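Local coordinates for actin-related protein 8 (Homo sapiens, PDB 4FO0) that binds ATP, has low basal ATPase activity, does not polymerize, and is a proposed core component of the INO80 chromatin-remodelling complex, at residues 71-85 against 356-370. Numbering follows the deposited sequence.
Sequences SNEQRQNGLKMVDQA and QAPMALFYPATFGIV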
ATOM      1  N   SER A  71      -4.900 -17.400 -17.705  1.00 45.54           N
ATOM      2  CA  SER A  71      -5.290 -16.670 -16.499  1.00 45.09           C
ATOM      3  C   SER A  71      -6.394 -17.353 -15.735  1.00 41.52           C
ATOM      4  O   SER A  71      -6.368 -17.412 -14.509  1.00 49.71           O
ATOM      5  CB  SER A  71      -5.708 -15.241 -16.818  1.00 35.09           C
ATOM      6  OG  SER A  71      -4.577 -14.446 -17.105  1.00 49.00           O
ATOM      7  N   ASN A  72      -7.370 -17.873 -16.458  1.00 45.12           N
ATOM      8  CA  ASN A  72      -8.526 -18.434 -15.799  1.00 37.81           C
ATOM      9  C   ASN A  72      -8.205 -19.740 -15.091  1.00 47.60           C
ATOM     10  O   ASN A  72      -8.603 -19.941 -13.944  1.00 46.72           O
ATOM     11  CB  ASN A  72      -9.674 -18.610 -16.777  1.00 54.45           C
ATOM     12  CG  ASN A  72     -11.004 -18.584 -16.088  1.00 82.23           C
ATOM     13  OD1 ASN A  72     -11.618 -17.525 -15.952  1.00 98.01           O
ATOM     14  ND2 ASN A  72     -11.451 -19.746 -15.608  1.00 59.00           N
ATOM     15  N   GLU A  73      -7.471 -20.618 -15.769  1.00 50.49           N
ATOM     16  CA  GLU A  73      -7.024 -21.862 -15.157  1.00 45.29           C
ATOM     17  C   GLU A  73      -6.144 -21.622 -13.933  1.00 47.76           C
ATOM     18  O   GLU A  73      -6.339 -22.251 -12.894  1.00 40.95           O
ATOM     19  CB  GLU A  73      -6.270 -22.720 -16.162  1.00 45.24           C
ATOM     20  CG  GLU A  73      -5.569 -23.902 -15.520  1.00 79.77           C
ATOM     21  CD  GLU A  73      -5.476 -25.106 -16.441  1.00100.77           C
ATOM     22  OE1 GLU A  73      -5.431 -24.906 -17.679  1.00 86.98           O
ATOM     23  OE2 GLU A  73      -5.458 -26.251 -15.919  1.00 78.77           O
ATOM     24  N   GLN A  74      -5.172 -20.721 -14.067  1.00 46.11           N
ATOM     25  CA  GLN A  74      -4.264 -20.386 -12.970  1.00 43.70           C
ATOM     26  C   GLN A  74      -5.040 -19.923 -11.745  1.00 39.34           C
ATOM     27  O   GLN A  74      -4.776 -20.338 -10.617  1.00 41.51           O
ATOM     28  CB  GLN A  74      -3.273 -19.307 -13.408  1.00 45.77           C
ATOM     29  CG  GLN A  74      -2.198 -18.962 -12.375  1.00 35.12           C
ATOM     30  CD  GLN A  74      -1.127 -18.045 -12.946  1.00 44.37           C
ATOM     31  OE1 GLN A  74      -1.029 -16.886 -12.575  1.00 45.77           O
ATOM     32  NE2 GLN A  74      -0.331 -18.566 -13.867  1.00 52.52           N
ATOM     33  N   ARG A  75      -6.017 -19.068 -11.992  1.00 43.40           N
ATOM     34  CA  ARG A  75      -6.911 -18.577 -10.955  1.00 46.85           C
ATOM     35  C   ARG A  75      -7.602 -19.756 -10.242  1.00 45.70           C
ATOM     36  O   ARG A  75      -7.522 -19.890  -9.015  1.00 47.05           O
ATOM     37  CB  ARG A  75      -7.905 -17.619 -11.613  1.00 39.60           C
ATOM     38  CG  ARG A  75      -8.763 -16.782 -10.703  1.00 57.71           C
ATOM     39  CD  ARG A  75      -9.554 -15.772 -11.543  1.00 56.08           C
ATOM     40  NE  ARG A  75      -8.663 -14.761 -12.104  1.00 69.81           N
ATOM     41  CZ  ARG A  75      -8.506 -14.514 -13.403  1.00 77.14           C
ATOM     42  NH1 ARG A  75      -9.211 -15.210 -14.304  1.00 55.93           N
ATOM     43  NH2 ARG A  75      -7.645 -13.562 -13.791  1.00 39.19           N
ATOM     44  N   GLN A  76      -8.263 -20.611 -11.018  1.00 43.95           N
ATOM     45  CA  GLN A  76      -8.847 -21.864 -10.524  1.00 42.07           C
ATOM     46  C   GLN A  76      -7.928 -22.689  -9.608  1.00 46.69           C
ATOM     47  O   GLN A  76      -8.314 -23.103  -8.508  1.00 40.61           O
ATOM     48  CB  GLN A  76      -9.222 -22.751 -11.715  1.00 52.78           C
ATOM     49  CG  GLN A  76     -10.386 -22.254 -12.519  1.00 50.78           C
ATOM     50  CD  GLN A  76     -11.598 -22.058 -11.651  1.00 94.67           C
ATOM     51  OE1 GLN A  76     -11.487 -21.573 -10.525  1.00 76.96           O
ATOM     52  NE2 GLN A  76     -12.766 -22.451 -12.156  1.00119.25           N
ATOM     53  N   ASN A  77      -6.720 -22.961 -10.087  1.00 33.33           N
ATOM     54  CA  ASN A  77      -5.820 -23.841  -9.369  1.00 30.98           C
ATOM     55  C   ASN A  77      -5.342 -23.215  -8.077  1.00 36.44           C
ATOM     56  O   ASN A  77      -5.153 -23.909  -7.076  1.00 40.88           O
ATOM     57  CB  ASN A  77      -4.655 -24.274 -10.262  1.00 32.05           C
ATOM     58  CG  ASN A  77      -5.121 -25.034 -11.512  1.00 58.56           C
ATOM     59  OD1 ASN A  77      -6.092 -25.821 -11.486  1.00 42.20           O
ATOM     60  ND2 ASN A  77      -4.432 -24.790 -12.619  1.00 58.65           N
ATOM     61  N   GLY A  78      -5.160 -21.895  -8.101  1.00 42.96           N
ATOM     62  CA  GLY A  78      -4.816 -21.146  -6.904  1.00 33.18           C
ATOM     63  C   GLY A  78      -5.916 -21.222  -5.855  1.00 37.47           C
ATOM     64  O   GLY A  78      -5.653 -21.407  -4.657  1.00 28.88           O
ATOM     65  N   LEU A  79      -7.157 -21.077  -6.306  1.00 32.41           N
ATOM     66  CA  LEU A  79      -8.289 -21.085  -5.399  1.00 36.30           C
ATOM     67  C   LEU A  79      -8.435 -22.477  -4.771  1.00 46.61           C
ATOM     68  O   LEU A  79      -8.899 -22.623  -3.641  1.00 40.33           O
ATOM     69  CB  LEU A  79      -9.548 -20.651  -6.146  1.00 38.43           C
ATOM     70  CG  LEU A  79     -10.838 -20.517  -5.344  1.00 63.80           C
ATOM     71  CD1 LEU A  79     -10.686 -19.473  -4.259  1.00 45.82           C
ATOM     72  CD2 LEU A  79     -12.001 -20.189  -6.268  1.00 58.82           C
ATOM     73  N   LYS A  80      -8.007 -23.502  -5.498  1.00 38.22           N
ATOM     74  CA  LYS A  80      -7.966 -24.850  -4.937  1.00 34.83           C
ATOM     75  C   LYS A  80      -6.866 -25.003  -3.885  1.00 38.44           C
ATOM     76  O   LYS A  80      -7.025 -25.746  -2.922  1.00 37.99           O
ATOM     77  CB  LYS A  80      -7.803 -25.898  -6.035  1.00 30.23           C
ATOM     78  CG  LYS A  80      -9.053 -26.126  -6.845  1.00 30.33           C
ATOM     79  CD  LYS A  80      -8.718 -26.947  -8.034  1.00 43.48           C
ATOM     80  CE  LYS A  80      -9.827 -26.980  -9.042  1.00 41.36           C
ATOM     81  NZ  LYS A  80      -9.211 -27.195 -10.392  1.00 56.63           N
ATOM     82  N   MET A  81      -5.748 -24.307  -4.056  1.00 27.66           N
ATOM     83  CA  MET A  81      -4.735 -24.308  -3.005  1.00 27.67           C
ATOM     84  C   MET A  81      -5.219 -23.570  -1.753  1.00 37.78           C
ATOM     85  O   MET A  81      -5.020 -24.045  -0.631  1.00 42.12           O
ATOM     86  CB  MET A  81      -3.414 -23.748  -3.521  1.00 39.56           C
ATOM     87  CG  MET A  81      -2.876 -24.516  -4.729  1.00 32.96           C
ATOM     88  SD  MET A  81      -2.661 -26.294  -4.403  1.00 57.69           S
ATOM     89  CE  MET A  81      -1.689 -26.277  -2.888  1.00 34.12           C
ATOM     90  N   VAL A  82      -5.871 -22.423  -1.953  1.00 34.82           N
ATOM     91  CA  VAL A  82      -6.503 -21.684  -0.854  1.00 34.71           C
ATOM     92  C   VAL A  82      -7.473 -22.586  -0.111  1.00 29.67           C
ATOM     93  O   VAL A  82      -7.420 -22.721   1.110  1.00 32.86           O
ATOM     94  CB  VAL A  82      -7.283 -20.426  -1.358  1.00 29.55           C
ATOM     95  CG1 VAL A  82      -7.833 -19.646  -0.188  1.00 21.01           C
ATOM     96  CG2 VAL A  82      -6.373 -19.520  -2.195  1.00 27.82           C
ATOM     97  N   ASP A  83      -8.364 -23.214  -0.867  1.00 34.61           N
ATOM     98  CA  ASP A  83      -9.359 -24.091  -0.287  1.00 31.32           C
ATOM     99  C   ASP A  83      -8.730 -25.232   0.489  1.00 42.19           C
ATOM    100  O   ASP A  83      -9.223 -25.609   1.548  1.00 39.70           O
ATOM    101  CB  ASP A  83     -10.298 -24.619  -1.371  1.00 32.66           C
ATOM    102  CG  ASP A  83     -11.479 -23.665  -1.637  1.00 58.33           C
ATOM    103  OD1 ASP A  83     -11.630 -22.679  -0.880  1.00 36.76           O
ATOM    104  OD2 ASP A  83     -12.267 -23.909  -2.583  1.00 55.45           O
ATOM    105  N   GLN A  84      -7.627 -25.764  -0.033  1.00 40.77           N
ATOM    106  CA  GLN A  84      -6.952 -26.886   0.597  1.00 34.27           C
ATOM    107  C   GLN A  84      -6.355 -26.474   1.934  1.00 36.89           C
ATOM    108  O   GLN A  84      -6.410 -27.221   2.916  1.00 30.68           O
ATOM    109  CB  GLN A  84      -5.863 -27.436  -0.322  1.00 41.65           C
ATOM    110  CG  GLN A  84      -5.026 -28.520   0.333  1.00 41.08           C
ATOM    111  CD  GLN A  84      -3.816 -28.900  -0.482  1.00 51.83           C
ATOM    112  OE1 GLN A  84      -3.842 -28.887  -1.713  1.00 52.63           O
ATOM    113  NE2 GLN A  84      -2.737 -29.235   0.207  1.00 46.35           N
ATOM    114  N   ALA A  85      -5.785 -25.275   1.949  1.00 34.50           N
ATOM    115  CA  ALA A  85      -5.221 -24.690   3.153  1.00 28.85           C
ATOM    116  C   ALA A  85      -6.294 -24.373   4.178  1.00 38.35           C
ATOM    117  O   ALA A  85      -6.044 -24.416   5.376  1.00 47.34           O
ATOM    118  CB  ALA A  85      -4.446 -23.426   2.800  1.00 35.10           C
ATOM    119  N   GLN A 356     -11.419 -16.640   1.672  1.00 34.65           N
ATOM    120  CA  GLN A 356     -10.650 -16.992   0.492  1.00 29.83           C
ATOM    121  C   GLN A 356      -9.823 -15.829  -0.050  1.00 36.89           C
ATOM    122  O   GLN A 356      -8.626 -15.974  -0.302  1.00 37.95           O
ATOM    123  CB  GLN A 356     -11.577 -17.517  -0.599  1.00 29.36           C
ATOM    124  CG  GLN A 356     -12.255 -18.827  -0.244  1.00 39.81           C
ATOM    125  CD  GLN A 356     -13.343 -19.177  -1.233  1.00 36.37           C
ATOM    126  OE1 GLN A 356     -14.263 -18.394  -1.457  1.00 60.21           O
ATOM    127  NE2 GLN A 356     -13.227 -20.334  -1.855  1.00 51.63           N
ATOM    128  N   ALA A 357     -10.462 -14.677  -0.234  1.00 35.66           N
ATOM    129  CA  ALA A 357      -9.826 -13.554  -0.908  1.00 22.23           C
ATOM    130  C   ALA A 357      -8.531 -13.068  -0.230  1.00 36.98           C
ATOM    131  O   ALA A 357      -7.508 -12.910  -0.885  1.00 32.08           O
ATOM    132  CB  ALA A 357     -10.813 -12.420  -1.062  1.00 29.11           C
ATOM    133  N   PRO A 358      -8.582 -12.809   1.083  1.00 30.95           N
ATOM    134  CA  PRO A 358      -7.385 -12.364   1.810  1.00 25.28           C
ATOM    135  C   PRO A 358      -6.289 -13.415   1.757  1.00 39.77           C
ATOM    136  O   PRO A 358      -5.109 -13.076   1.748  1.00 34.69           O
ATOM    137  CB  PRO A 358      -7.872 -12.223   3.260  1.00 24.92           C
ATOM    138  CG  PRO A 358      -9.347 -12.108   3.160  1.00 40.57           C
ATOM    139  CD  PRO A 358      -9.791 -12.827   1.922  1.00 22.17           C
ATOM    140  N   MET A 359      -6.678 -14.685   1.734  1.00 38.18           N
ATOM    141  CA  MET A 359      -5.708 -15.771   1.675  1.00 36.27           C
ATOM    142  C   MET A 359      -5.045 -15.927   0.315  1.00 40.48           C
ATOM    143  O   MET A 359      -4.109 -16.704   0.183  1.00 34.81           O
ATOM    144  CB  MET A 359      -6.345 -17.093   2.066  1.00 29.55           C
ATOM    145  CG  MET A 359      -6.633 -17.201   3.537  1.00 39.91           C
ATOM    146  SD  MET A 359      -7.140 -18.865   3.952  1.00 49.08           S
ATOM    147  CE  MET A 359      -5.915 -19.808   3.044  1.00 53.59           C
ATOM    148  N   ALA A 360      -5.519 -15.211  -0.699  1.00 30.21           N
ATOM    149  CA  ALA A 360      -4.816 -15.238  -1.971  1.00 32.48           C
ATOM    150  C   ALA A 360      -3.454 -14.560  -1.826  1.00 36.35           C
ATOM    151  O   ALA A 360      -2.570 -14.765  -2.655  1.00 38.31           O
ATOM    152  CB  ALA A 360      -5.621 -14.604  -3.057  1.00 28.08           C
ATOM    153  N   LEU A 361      -3.279 -13.766  -0.767  1.00 34.14           N
ATOM    154  CA  LEU A 361      -1.960 -13.203  -0.449  1.00 34.30           C
ATOM    155  C   LEU A 361      -0.939 -14.306  -0.180  1.00 35.57           C
ATOM    156  O   LEU A 361       0.257 -14.107  -0.353  1.00 41.09           O
ATOM    157  CB  LEU A 361      -2.028 -12.252   0.747  1.00 31.56           C
ATOM    158  CG  LEU A 361      -2.750 -10.942   0.456  1.00 37.96           C
ATOM    159  CD1 LEU A 361      -2.973 -10.182   1.736  1.00 26.85           C
ATOM    160  CD2 LEU A 361      -1.954 -10.100  -0.551  1.00 31.51           C
ATOM    161  N   PHE A 362      -1.418 -15.475   0.227  1.00 32.67           N
ATOM    162  CA  PHE A 362      -0.536 -16.601   0.482  1.00 36.33           C
ATOM    163  C   PHE A 362      -0.501 -17.588  -0.681  1.00 35.71           C
ATOM    164  O   PHE A 362       0.413 -18.418  -0.778  1.00 48.07           O
ATOM    165  CB  PHE A 362      -0.932 -17.272   1.788  1.00 33.50           C
ATOM    166  CG  PHE A 362      -0.925 -16.330   2.957  1.00 52.29           C
ATOM    167  CD1 PHE A 362       0.165 -16.283   3.827  1.00 30.53           C
ATOM    168  CD2 PHE A 362      -1.995 -15.452   3.164  1.00 48.07           C
ATOM    169  CE1 PHE A 362       0.178 -15.392   4.899  1.00 38.29           C
ATOM    170  CE2 PHE A 362      -1.989 -14.553   4.236  1.00 47.96           C
ATOM    171  CZ  PHE A 362      -0.906 -14.522   5.104  1.00 43.62           C
ATOM    172  N   TYR A 363      -1.494 -17.474  -1.561  1.00 32.23           N
ATOM    173  CA  TYR A 363      -1.561 -18.256  -2.799  1.00 42.15           C
ATOM    174  C   TYR A 363      -1.831 -17.350  -4.003  1.00 34.79           C
ATOM    175  O   TYR A 363      -2.858 -17.467  -4.669  1.00 32.98           O
ATOM    176  CB  TYR A 363      -2.618 -19.362  -2.680  1.00 30.54           C
ATOM    177  CG  TYR A 363      -2.319 -20.279  -1.534  1.00 37.56           C
ATOM    178  CD1 TYR A 363      -1.485 -21.377  -1.702  1.00 35.47           C
ATOM    179  CD2 TYR A 363      -2.829 -20.026  -0.264  1.00 31.29           C
ATOM    180  CE1 TYR A 363      -1.184 -22.203  -0.638  1.00 34.97           C
ATOM    181  CE2 TYR A 363      -2.535 -20.843   0.802  1.00 32.70           C
ATOM    182  CZ  TYR A 363      -1.706 -21.933   0.611  1.00 38.93           C
ATOM    183  OH  TYR A 363      -1.403 -22.769   1.665  1.00 48.71           O
ATOM    184  N   PRO A 364      -0.891 -16.444  -4.286  1.00 37.81           N
ATOM    185  CA  PRO A 364      -1.063 -15.383  -5.283  1.00 34.37           C
ATOM    186  C   PRO A 364      -1.289 -15.860  -6.725  1.00 34.09           C
ATOM    187  O   PRO A 364      -1.592 -15.043  -7.589  1.00 38.17           O
ATOM    188  CB  PRO A 364       0.239 -14.579  -5.158  1.00 32.70           C
ATOM    189  CG  PRO A 364       1.192 -15.493  -4.506  1.00 30.66           C
ATOM    190  CD  PRO A 364       0.391 -16.320  -3.574  1.00 35.23           C
ATOM    191  N   ALA A 365      -1.145 -17.146  -7.003  1.00 35.73           N
ATOM    192  CA  ALA A 365      -1.501 -17.627  -8.331  1.00 39.09           C
ATOM    193  C   ALA A 365      -2.995 -17.387  -8.534  1.00 32.58           C
ATOM    194  O   ALA A 365      -3.487 -17.313  -9.658  1.00 30.60           O
ATOM    195  CB  ALA A 365      -1.178 -19.094  -8.463  1.00 29.32           C
ATOM    196  N   THR A 366      -3.708 -17.276  -7.420  1.00 23.89           N
ATOM    197  CA  THR A 366      -5.154 -17.088  -7.420  1.00 31.19           C
ATOM    198  C   THR A 366      -5.537 -15.821  -8.171  1.00 35.22           C
ATOM    199  O   THR A 366      -6.637 -15.713  -8.714  1.00 38.01           O
ATOM    200  CB  THR A 366      -5.688 -16.997  -5.966  1.00 40.63           C
ATOM    201  OG1 THR A 366      -5.281 -18.156  -5.241  1.00 35.00           O
ATOM    202  CG2 THR A 366      -7.189 -16.911  -5.927  1.00 34.74           C
ATOM    203  N   PHE A 367      -4.618 -14.860  -8.194  1.00 28.81           N
ATOM    204  CA  PHE A 367      -4.840 -13.584  -8.875  1.00 29.98           C
ATOM    205  C   PHE A 367      -4.951 -13.731 -10.377  1.00 37.49           C
ATOM    206  O   PHE A 367      -5.490 -12.850 -11.042  1.00 55.30           O
ATOM    207  CB  PHE A 367      -3.756 -12.567  -8.501  1.00 25.42           C
ATOM    208  CG  PHE A 367      -3.818 -12.152  -7.071  1.00 19.22           C
ATOM    209  CD1 PHE A 367      -5.048 -12.006  -6.443  1.00 32.66           C
ATOM    210  CD2 PHE A 367      -2.672 -11.957  -6.337  1.00 23.24           C
ATOM    211  CE1 PHE A 367      -5.124 -11.638  -5.107  1.00 43.46           C
ATOM    212  CE2 PHE A 367      -2.740 -11.588  -5.003  1.00 27.30           C
ATOM    213  CZ  PHE A 367      -3.962 -11.425  -4.386  1.00 22.68           C
ATOM    214  N   GLY A 368      -4.452 -14.854 -10.895  1.00 42.96           N
ATOM    215  CA  GLY A 368      -4.502 -15.162 -12.312  1.00 34.11           C
ATOM    216  C   GLY A 368      -3.673 -14.229 -13.174  1.00 42.31           C
ATOM    217  O   GLY A 368      -4.010 -13.994 -14.325  1.00 43.72           O
ATOM    218  N   ILE A 369      -2.591 -13.690 -12.618  1.00 40.77           N
ATOM    219  CA  ILE A 369      -1.717 -12.799 -13.372  1.00 37.87           C
ATOM    220  C   ILE A 369      -0.699 -13.621 -14.149  1.00 40.78           C
ATOM    221  O   ILE A 369       0.026 -14.430 -13.580  1.00 39.80           O
ATOM    222  CB  ILE A 369      -0.995 -11.787 -12.458  1.00 37.81           C
ATOM    223  CG1 ILE A 369      -2.018 -10.938 -11.693  1.00 39.94           C
ATOM    224  CG2 ILE A 369      -0.100 -10.882 -13.269  1.00 35.47           C
ATOM    225  CD1 ILE A 369      -1.470 -10.339 -10.391  1.00 30.67           C
ATOM    226  N   VAL A 370      -0.660 -13.421 -15.458  1.00 40.37           N
ATOM    227  CA  VAL A 370       0.173 -14.242 -16.321  1.00 34.81           C
ATOM    228  C   VAL A 370       1.107 -13.389 -17.164  1.00 44.65           C
ATOM    229  O   VAL A 370       0.693 -12.393 -17.776  1.00 42.46           O
ATOM    230  CB  VAL A 370      -0.688 -15.118 -17.249  1.00 49.10           C
ATOM    231  CG1 VAL A 370       0.179 -15.938 -18.169  1.00 32.55           C
ATOM    232  CG2 VAL A 370      -1.588 -16.032 -16.428  1.00 64.91           C
TER
HETATM  233  O   HOH W   1      -2.567 -25.730   0.713  1.00 54.56           O
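Val82 sets its two methyls against different parts of segment 356-370. CG1, anti to the backbone N (chi1 -176°), meets Met359 CB at 3.7 Å. CG2 meets Tyr363 CB at 3.8 Å and packs on the Thr366 hydroxyl. The Tyr363 ring lies with one face over Met81 O and Val82 N. Met81 CB touches the ring at CD1 (3.6 Å), and Ala85 CB lies by CE2 and OH. The phenol OH is hydrogen-bonded to Arg523, and a water weakly links it to Met81 O.

Gly78, which has no side chain, comes within 4.1 Å of Thr366, CA to CA. Thr366 OG1 sits beside the N (chi1 -55°) and donates to Tyr363 O at 2.6 Å, in the carbonyl plane.

Gln356 NE2 donates to Asp83 OD1 (3.0 Å) on its syn side, the amide and carboxylate nearly coplanar. Arg75 CG rests on Thr366 O; its NH2 is hydrogen-bonded to Leu66 O. Ser71 OG lies by Gly368 O and Val370 CG2.

Within the actin-family fold, helix 71-88 packs against helix 353-359, the turn after it and the 3-10 segment 364-367. Trp289 of helix 280-293 touches Arg75 and Leu79; helix 516-527 adds Phe519 and Arg523.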